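Local structure of N-deoxyribosyltransferase (Bacillus psychrosaccharolyticus, 6EVS) at residues L29-F34 and Y127-L132; P42-E45 and F49-R52; D67-I72 and G87-L92. The protein catalyses the transfer of the 2-deoxyribosyl group from a 2'-deoxynucleoside to another nucleobase, and is of interest as a biocatalyst for making modified nucleosides. All coordinates share one frame; numbering follows the deposited sequence.

How the contacts relate
From the N terminus, the chain makes strand 3-7 and helix 13-28 before reaching residues 29-34, the first half of contact 1. Contact 2 closes a short loop soon afterwards, where residues 42-45 fold back on the start of helix 49-65. The chain then returns to the sheet, and contact 3 joins strand 68-72 to helix 80-91. Residues 127-132 complete contact 1 near the C terminus, so its long loop encloses the other two, which follow one another in series. Contacts 1 and 3 meet where Ile68 CD1 packs on Phe129 CD2 (4.0 Å) and on Leu132 CD1; contact 2 touches neither, its nearest atoms about 10 Å from contact 1 and about 15 Å from contact 3.

Contact 1: residues L29-F34 and Y127-L132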
loop_
_atom_site.group_PDB
_atom_site.type_symbol
_atom_site.label_atom_id
_atom_site.label_comp_id
_atom_site.label_asym_id
_atom_site.label_seq_id
_atom_site.Cartn_x
_atom_site.Cartn_y
_atom_site.Cartn_z
ATOM N N LEU A 29 -5.319 -29.957 7.051
ATOM C CA LEU A 29 -5.242 -29.138 8.250
ATOM C C LEU A 29 -6.438 -28.199 8.390
ATOM O O LEU A 29 -6.526 -27.480 9.391
ATOM C CB LEU A 29 -3.934 -28.340 8.247
ATOM C CG LEU A 29 -2.655 -29.159 8.483
ATOM C CD1 LEU A 29 -1.415 -28.359 8.096
ATOM C CD2 LEU A 29 -2.556 -29.653 9.930
ATOM N N GLY A 30 -7.364 -28.203 7.431
ATOM C CA GLY A 30 -8.552 -27.374 7.486
ATOM C C GLY A 30 -8.448 -26.047 6.766
ATOM O O GLY A 30 -9.411 -25.267 6.799
ATOM N N HIS A 31 -7.328 -25.773 6.100
ATOM C CA HIS A 31 -7.139 -24.483 5.456
ATOM C C HIS A 31 -7.841 -24.447 4.102
ATOM O O HIS A 31 -8.090 -25.480 3.475
ATOM C CB HIS A 31 -5.649 -24.188 5.290
ATOM C CG HIS A 31 -4.900 -24.157 6.587
ATOM N ND1 HIS A 31 -5.108 -23.184 7.546
ATOM C CD2 HIS A 31 -3.961 -24.993 7.094
ATOM C CE1 HIS A 31 -4.322 -23.417 8.582
ATOM N NE2 HIS A 31 -3.616 -24.508 8.333
ATOM N N THR A 32 -8.158 -23.234 3.655
ATOM C CA THR A 32 -8.750 -23.012 2.341
ATOM C C THR A 32 -7.619 -22.616 1.404
ATOM O O THR A 32 -7.015 -21.555 1.566
ATOM C CB THR A 32 -9.843 -21.940 2.389
ATOM O OG1 THR A 32 -10.873 -22.352 3.291
ATOM C CG2 THR A 32 -10.448 -21.750 1.005
ATOM N N VAL A 33 -7.310 -23.477 0.441
ATOM C CA VAL A 33 -6.127 -23.316 -0.389
ATOM C C VAL A 33 -6.555 -22.982 -1.807
ATOM O O VAL A 33 -7.309 -23.745 -2.428
ATOM C CB VAL A 33 -5.263 -24.586 -0.378
ATOM C CG1 VAL A 33 -4.024 -24.370 -1.235
ATOM C CG2 VAL A 33 -4.918 -24.951 1.057
ATOM N N PHE A 34 -6.044 -21.870 -2.341
ATOM C CA PHE A 34 -6.159 -21.594 -3.773
ATOM C C PHE A 34 -4.928 -22.160 -4.470
ATOM O O PHE A 34 -3.803 -21.726 -4.193
ATOM C CB PHE A 34 -6.280 -20.097 -4.065
ATOM C CG PHE A 34 -6.357 -19.771 -5.543
ATOM C CD1 PHE A 34 -7.577 -19.790 -6.203
ATOM C CD2 PHE A 34 -5.210 -19.447 -6.262
ATOM C CE1 PHE A 34 -7.675 -19.459 -7.565
ATOM C CE2 PHE A 34 -5.281 -19.146 -7.630
ATOM C CZ PHE A 34 -6.530 -19.147 -8.287
ATOM N N TYR A 127 3.011 -26.810 12.691
ATOM C CA TYR A 127 3.109 -25.356 12.782
ATOM C C TYR A 127 1.812 -24.746 13.312
ATOM O O TYR A 127 0.712 -25.161 12.932
ATOM C CB TYR A 127 3.432 -24.782 11.401
ATOM C CG TYR A 127 3.715 -23.301 11.384
ATOM C CD1 TYR A 127 4.945 -22.799 11.809
ATOM C CD2 TYR A 127 2.750 -22.397 10.934
ATOM C CE1 TYR A 127 5.206 -21.433 11.779
ATOM C CE2 TYR A 127 3.007 -21.039 10.895
ATOM C CZ TYR A 127 4.231 -20.560 11.322
ATOM O OH TYR A 127 4.474 -19.203 11.284
ATOM N N ASP A 128 1.940 -23.744 14.183
ATOM C CA ASP A 128 0.778 -23.054 14.742
ATOM C C ASP A 128 0.398 -21.911 13.805
ATOM O O ASP A 128 0.949 -20.813 13.893
ATOM C CB ASP A 128 1.071 -22.547 16.150
ATOM C CG ASP A 128 -0.191 -22.126 16.894
ATOM O OD1 ASP A 128 -1.201 -21.788 16.236
ATOM O OD2 ASP A 128 -0.172 -22.132 18.140
ATOM N N PHE A 129 -0.559 -22.175 12.911
ATOM C CA PHE A 129 -1.025 -21.168 11.964
ATOM C C PHE A 129 -1.772 -20.032 12.658
ATOM O O PHE A 129 -1.809 -18.908 12.141
ATOM C CB PHE A 129 -1.946 -21.814 10.924
ATOM C CG PHE A 129 -1.230 -22.588 9.866
ATOM C CD1 PHE A 129 -0.786 -23.877 10.116
ATOM C CD2 PHE A 129 -1.018 -22.039 8.611
ATOM C CE1 PHE A 129 -0.139 -24.609 9.124
ATOM C CE2 PHE A 129 -0.383 -22.761 7.619
ATOM C CZ PHE A 129 0.065 -24.047 7.877
ATOM N N ALA A 130 -2.388 -20.309 13.809
ATOM C CA ALA A 130 -3.158 -19.285 14.511
ATOM C C ALA A 130 -2.259 -18.154 15.004
ATOM O O ALA A 130 -2.557 -16.973 14.788
ATOM C CB ALA A 130 -3.918 -19.914 15.681
ATOM N N THR A 131 -1.146 -18.499 15.666
ATOM C CA THR A 131 -0.240 -17.507 16.233
ATOM C C THR A 131 0.880 -17.101 15.286
ATOM O O THR A 131 1.504 -16.052 15.502
ATOM C CB THR A 131 0.379 -18.024 17.534
ATOM O OG1 THR A 131 1.055 -19.261 17.289
ATOM C CG2 THR A 131 -0.694 -18.244 18.594
ATOM N N LEU A 132 1.158 -17.910 14.262
ATOM C CA LEU A 132 2.140 -17.583 13.234
ATOM C C LEU A 132 3.520 -17.262 13.823
ATOM O O LEU A 132 4.056 -16.170 13.615
ATOM C CB LEU A 132 1.624 -16.431 12.383
ATOM C CG LEU A 132 2.222 -16.150 11.011
ATOM C CD1 LEU A 132 1.379 -16.825 9.930
ATOM C CD2 LEU A 132 2.312 -14.651 10.751
#
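His31 and Phe129 meet ring against ring, and their contact is the tight part of this surface junction. The imidazole places NE2 over the centre of the phenyl ring, 3.3 Å above its plane, while CE1 lies 3.4 Å from Phe129 CG, toward the root of the side chain. The ring planes meet obliquely, at 45°. ND1 of His31 is hydrogen-bonded to the backbone N of Ala2, which restrains the imidazole while NE2 sits over the phenyl ring. The opposite face of Phe129 receives Tyr127 CD2, offset toward the rim, so the phenyl ring is held between histidine and tyrosine. Phe129 has CG anti to its carbonyl carbon (chi1 -77°), and this directs the ring back toward the 29-34 segment.

The packing is looser at Leu29, where one methyl, CD1, stands 4.1 Å from Phe129 CE1. Just beyond Leu29, Gly30 has a positive phi and belongs to a Schellman motif that ends helix 13-28 and turns the chain into its strand. On the solvent side of the other segment, exposed Asp128 bends back through OD1 to accept weak hydrogen bonds from the backbone N of Ala130 and of Thr131, adding to the backbone bond from Leu132 N to Asp128 O that closes the turn holding Phe129.

The pair packs on side chains of the parallel sheet: His31 and Phe129 both touch Ile4 of strand 3-7, and Phe129 continues to Met97 of strand 96-99. The turn itself reaches a second subunit, where Thr131 O is hydrogen-bonded to NE2 of His62 in that neighbouring chain. Contact 1 thus joins the turn between helix 13-28 and strand 32-34 to the loop that follows helix 121-126.

Contact 2: residues P42-E45 and F49-R52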
loop_
_atom_site.group_PDB
_atom_site.type_symbol
_atom_site.label_atom_id
_atom_site.label_comp_id
_atom_site.label_asym_id
_atom_site.label_seq_id
_atom_site.Cartn_x
_atom_site.Cartn_y
_atom_site.Cartn_z
ATOM N N PRO A 42 -11.868 -22.944 -17.345
ATOM C CA PRO A 42 -12.444 -23.987 -18.203
ATOM C C PRO A 42 -13.648 -23.551 -19.039
ATOM O O PRO A 42 -14.784 -23.593 -18.555
ATOM C CB PRO A 42 -12.849 -25.057 -17.182
ATOM C CG PRO A 42 -13.079 -24.261 -15.854
ATOM C CD PRO A 42 -12.625 -22.829 -16.090
ATOM N N GLU A 43 -13.432 -23.138 -20.286
ATOM C CA GLU A 43 -12.099 -22.932 -20.830
ATOM C C GLU A 43 -12.117 -21.855 -21.897
ATOM O O GLU A 43 -12.442 -22.109 -23.054
ATOM C CB GLU A 43 -11.509 -24.218 -21.420
ATOM C CG GLU A 43 -10.093 -24.048 -21.986
ATOM C CD GLU A 43 -9.018 -24.013 -20.908
ATOM O OE1 GLU A 43 -8.826 -25.037 -20.223
ATOM O OE2 GLU A 43 -8.366 -22.959 -20.731
ATOM N N VAL A 44 -11.791 -20.636 -21.479
ATOM C CA VAL A 44 -11.289 -19.645 -22.412
ATOM C C VAL A 44 -10.146 -20.275 -23.193
ATOM O O VAL A 44 -9.366 -21.062 -22.645
ATOM C CB VAL A 44 -10.832 -18.392 -21.641
ATOM C CG1 VAL A 44 -9.870 -17.568 -22.464
ATOM C CG2 VAL A 44 -12.027 -17.563 -21.227
ATOM N N GLU A 45 -10.050 -19.951 -24.486
ATOM C CA GLU A 45 -9.007 -20.534 -25.325
ATOM C C GLU A 45 -7.644 -20.385 -24.668
ATOM O O GLU A 45 -7.264 -19.288 -24.244
ATOM C CB GLU A 45 -8.994 -19.883 -26.708
ATOM C CG GLU A 45 -7.816 -20.335 -27.571
ATOM C CD GLU A 45 -7.985 -19.979 -29.027
ATOM O OE1 GLU A 45 -7.806 -20.872 -29.887
ATOM O OE2 GLU A 45 -8.298 -18.805 -29.314
ATOM N N PHE A 49 -5.182 -13.860 -25.466
ATOM C CA PHE A 49 -5.062 -12.670 -24.624
ATOM C C PHE A 49 -6.082 -12.693 -23.492
ATOM O O PHE A 49 -5.761 -12.335 -22.352
ATOM C CB PHE A 49 -5.226 -11.391 -25.451
ATOM C CG PHE A 49 -4.960 -10.142 -24.659
ATOM C CD1 PHE A 49 -3.662 -9.718 -24.447
ATOM C CD2 PHE A 49 -5.994 -9.422 -24.095
ATOM C CE1 PHE A 49 -3.397 -8.593 -23.697
ATOM C CE2 PHE A 49 -5.732 -8.293 -23.341
ATOM C CZ PHE A 49 -4.429 -7.881 -23.146
ATOM N N GLU A 50 -7.323 -13.091 -23.790
ATOM C CA GLU A 50 -8.321 -13.241 -22.733
ATOM C C GLU A 50 -7.841 -14.195 -21.639
ATOM O O GLU A 50 -7.997 -13.920 -20.441
ATOM C CB GLU A 50 -9.636 -13.738 -23.335
ATOM C CG GLU A 50 -10.796 -13.789 -22.356
ATOM C CD GLU A 50 -12.130 -13.968 -23.035
ATOM O OE1 GLU A 50 -12.761 -15.042 -22.871
ATOM O OE2 GLU A 50 -12.571 -13.038 -23.750
ATOM N N TRP A 51 -7.269 -15.339 -22.036
ATOM C CA TRP A 51 -6.823 -16.331 -21.061
ATOM C C TRP A 51 -5.653 -15.807 -20.233
ATOM O O TRP A 51 -5.649 -15.941 -18.999
ATOM C CB TRP A 51 -6.463 -17.645 -21.784
ATOM C CG TRP A 51 -5.895 -18.662 -20.855
ATOM C CD1 TRP A 51 -6.582 -19.598 -20.135
ATOM C CD2 TRP A 51 -4.519 -18.822 -20.515
ATOM N NE1 TRP A 51 -5.710 -20.332 -19.361
ATOM C CE2 TRP A 51 -4.436 -19.879 -19.584
ATOM C CE3 TRP A 51 -3.341 -18.183 -20.919
ATOM C CZ2 TRP A 51 -3.222 -20.303 -19.042
ATOM C CZ3 TRP A 51 -2.134 -18.611 -20.381
ATOM C CH2 TRP A 51 -2.089 -19.650 -19.446
ATOM N N ARG A 52 -4.672 -15.173 -20.883
ATOM C CA ARG A 52 -3.542 -14.608 -20.146
ATOM C C ARG A 52 -4.010 -13.538 -19.153
ATOM O O ARG A 52 -3.521 -13.468 -18.020
ATOM C CB ARG A 52 -2.506 -14.042 -21.131
ATOM C CG ARG A 52 -2.486 -12.525 -21.230
ATOM C CD ARG A 52 -1.464 -11.954 -22.208
ATOM N NE ARG A 52 -1.203 -10.539 -21.917
ATOM C CZ ARG A 52 -0.226 -9.830 -22.477
ATOM N NH1 ARG A 52 0.589 -10.415 -23.352
ATOM N NH2 ARG A 52 -0.047 -8.551 -22.153
#
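Val44 and Trp51 bring the two backbones closest, their CA atoms 5.7 Å apart, where an irregular loop doubles back on the first turn of helix 49-65. This is the loop leading into that helix in the beta-alpha-beta crossover from strand 32-34 to strand 68-72. The peptide bond between Pro42 and Glu43 is cis, which kinks the chain before it runs past the helix start. Three residues, 46 to 48, complete the reversal; within it Ser48 OG is hydrogen-bonded both to Glu45 O and to the backbone N of Trp51, tying the loop to the beginning of the helix.

The indole has CG anti to the backbone N (chi1 175°), a rotation that brings NE1 within hydrogen-bonding reach of Gln40 O. Glu43, bent at chi2 (78°), brings OE2 to 3.9 Å from Trp51 CD1, a loose contact without a hydrogen bond to NE1; the carboxylate position is doubtful. Phe49 and Arg52 point away from the loop and serve the assembly instead: Arg52 NE forms a salt bridge with Asp112 of a fifth subunit, and the Phe49 ring meets Phe54 of a fourth.

Val44 is the side chain that fills the angle. Glu45 directs its own side chain away from the helix and contributes its carbonyl oxygen, which presses against Trp51 CB. The CG2 methyl of Val44 approaches Glu50 OE1 closely, at 3.1 Å. The extended glutamate chain crosses the valine at a slant, bringing its CB and CG near CG1, so its aliphatic part shares in the packing. That CG1 methyl rests 3.5 Å from Trp51 CB and lies equally near the backbone N of Trp51.

Contact 3: residues D67-I72 and G87-L92; sequences DITFGI and GASYIL
Thr69 and Ser89 meet without any flat group between them: no ring, amide or carboxylate of the two segments lends a face or an edge, and the contact is made by two small hydroxyl side chains. The aromatic residue bordering Thr69 is Tyr5 of strand 3-7; Phe70 points to the other face of the sheet, where it packs on Ile4 and Leu6 of the same strand.

The hydroxyls join tip to tip. Thr69 OG1 donates to Ser89 OG at 2.8 Å, and Ser89 OG is in turn hydrogen-bonded to Glu85 O one turn back in its own helix. The serine oxygen therefore relays a short chain of bonds from strand to helix backbone, and both buried hydroxyls have partners. Each side chain sets its oxygen beside its backbone N, anti to the carbonyl carbon (chi1 -66° for Thr69, -68° for Ser89), and these matching rotations turn the oxygens toward each other. The carbon atoms stay close behind: Ser89 CB comes within 3.5 Å of Thr69 OG1, and the methyl CG2 of Thr69 is 3.6 Å from Ser89 OG. Such small residues let the helix approach closely, with the CA atoms of Thr69 and Ser89 only 6.7 Å apart.

The pair belongs to the beta-alpha-beta unit of strand 68-72, helix 80-91 and strand 96-99, part of a flavodoxin-like parallel sheet with strand order 2-1-3-4-5. Ile63 of helix 49-65 touches both residues, and Val96 of strand 96-99 borders Ser89. Helix 80-91 lies between this sheet and a fifth subunit, whose Ile91 packs on Ala88 and Ile91.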
loop_
_atom_site.group_PDB
_atom_site.type_symbol
_atom_site.label_atom_id
_atom_site.label_comp_id
_atom_site.label_asym_id
_atom_site.label_seq_id
_atom_site.Cartn_x
_atom_site.Cartn_y
_atom_site.Cartn_z
ATOM N N ASP A 67 -4.780 -15.079 3.349
ATOM C CA ASP A 67 -4.106 -14.657 4.580
ATOM C C ASP A 67 -2.600 -14.851 4.498
ATOM O O ASP A 67 -1.829 -14.051 5.051
ATOM C CB ASP A 67 -4.637 -15.454 5.773
ATOM C CG ASP A 67 -6.127 -15.230 6.000
ATOM O OD1 ASP A 67 -6.870 -16.244 6.153
ATOM O OD2 ASP A 67 -6.542 -14.035 5.955
ATOM N N ILE A 68 -2.176 -15.922 3.821
ATOM C CA ILE A 68 -0.800 -16.404 3.823
ATOM C C ILE A 68 -0.492 -16.897 2.414
ATOM O O ILE A 68 -1.334 -17.546 1.781
ATOM C CB ILE A 68 -0.603 -17.580 4.804
ATOM C CG1 ILE A 68 -0.856 -17.162 6.254
ATOM C CG2 ILE A 68 0.777 -18.260 4.605
ATOM C CD1 ILE A 68 -1.149 -18.354 7.145
ATOM N N THR A 69 0.709 -16.616 1.934
ATOM C CA THR A 69 1.209 -17.210 0.707
ATOM C C THR A 69 2.217 -18.301 1.050
ATOM O O THR A 69 3.247 -18.034 1.685
ATOM C CB THR A 69 1.858 -16.193 -0.216
ATOM O OG1 THR A 69 0.854 -15.284 -0.689
ATOM C CG2 THR A 69 2.614 -16.920 -1.429
ATOM N N PHE A 70 1.932 -19.531 0.614
ATOM C CA PHE A 70 2.784 -20.693 0.876
ATOM C C PHE A 70 3.479 -21.058 -0.427
ATOM O O PHE A 70 2.816 -21.433 -1.396
ATOM C CB PHE A 70 1.944 -21.859 1.403
ATOM C CG PHE A 70 2.759 -23.029 1.906
ATOM C CD1 PHE A 70 2.902 -23.262 3.268
ATOM C CD2 PHE A 70 3.366 -23.907 1.011
ATOM C CE1 PHE A 70 3.659 -24.334 3.728
ATOM C CE2 PHE A 70 4.119 -24.979 1.473
ATOM C CZ PHE A 70 4.258 -25.191 2.832
ATOM N N GLY A 71 4.803 -20.939 -0.456
ATOM C CA GLY A 71 5.572 -21.120 -1.675
ATOM C C GLY A 71 6.348 -22.423 -1.638
ATOM O O GLY A 71 6.693 -22.924 -0.563
ATOM N N ILE A 72 6.612 -22.983 -2.821
ATOM C CA ILE A 72 7.483 -24.149 -2.957
ATOM C C ILE A 72 8.632 -23.764 -3.884
ATOM O O ILE A 72 8.405 -23.399 -5.044
ATOM C CB ILE A 72 6.728 -25.376 -3.493
ATOM C CG1 ILE A 72 5.558 -25.722 -2.568
ATOM C CG2 ILE A 72 7.702 -26.574 -3.687
ATOM C CD1 ILE A 72 4.630 -26.789 -3.126
ATOM N N GLY A 87 7.466 -12.025 -4.077
ATOM C CA GLY A 87 7.761 -10.602 -3.955
ATOM C C GLY A 87 6.498 -9.752 -3.859
ATOM O O GLY A 87 6.385 -8.867 -3.007
ATOM N N ALA A 88 5.519 -10.017 -4.733
ATOM C CA ALA A 88 4.235 -9.334 -4.602
ATOM C C ALA A 88 3.618 -9.574 -3.227
ATOM O O ALA A 88 3.158 -8.631 -2.564
ATOM C CB ALA A 88 3.283 -9.791 -5.712
ATOM N N SER A 89 3.597 -10.835 -2.785
ATOM C CA SER A 89 3.014 -11.176 -1.485
ATOM C C SER A 89 3.633 -10.359 -0.368
ATOM O O SER A 89 2.925 -9.859 0.514
ATOM C CB SER A 89 3.189 -12.677 -1.193
ATOM O OG SER A 89 2.391 -13.436 -2.104
ATOM N N TYR A 90 4.963 -10.266 -0.360
ATOM C CA TYR A 90 5.671 -9.539 0.686
ATOM C C TYR A 90 5.227 -8.085 0.743
ATOM O O TYR A 90 4.901 -7.567 1.818
ATOM C CB TYR A 90 7.178 -9.627 0.443
ATOM C CG TYR A 90 7.988 -8.929 1.513
ATOM C CD1 TYR A 90 8.096 -9.469 2.789
ATOM C CD2 TYR A 90 8.640 -7.729 1.250
ATOM C CE1 TYR A 90 8.852 -8.844 3.776
ATOM C CE2 TYR A 90 9.383 -7.091 2.235
ATOM C CZ TYR A 90 9.491 -7.657 3.483
ATOM O OH TYR A 90 10.220 -7.012 4.452
ATOM N N ILE A 91 5.196 -7.404 -0.409
ATOM C CA ILE A 91 4.719 -6.018 -0.403
ATOM C C ILE A 91 3.254 -5.951 0.011
ATOM O O ILE A 91 2.840 -5.007 0.697
ATOM C CB ILE A 91 4.949 -5.331 -1.761
ATOM C CG1 ILE A 91 6.430 -5.419 -2.176
ATOM C CG2 ILE A 91 4.456 -3.841 -1.696
ATOM C CD1 ILE A 91 7.404 -4.872 -1.110
ATOM N N LEU A 92 2.443 -6.935 -0.377
ATOM C CA LEU A 92 1.035 -6.917 0.017
ATOM C C LEU A 92 0.843 -7.229 1.496
ATOM O O LEU A 92 -0.296 -7.219 1.977
ATOM C CB LEU A 92 0.239 -7.915 -0.823
ATOM C CG LEU A 92 -0.030 -7.575 -2.304
ATOM C CD1 LEU A 92 -0.525 -8.810 -3.042
ATOM C CD2 LEU A 92 -1.061 -6.425 -2.373
#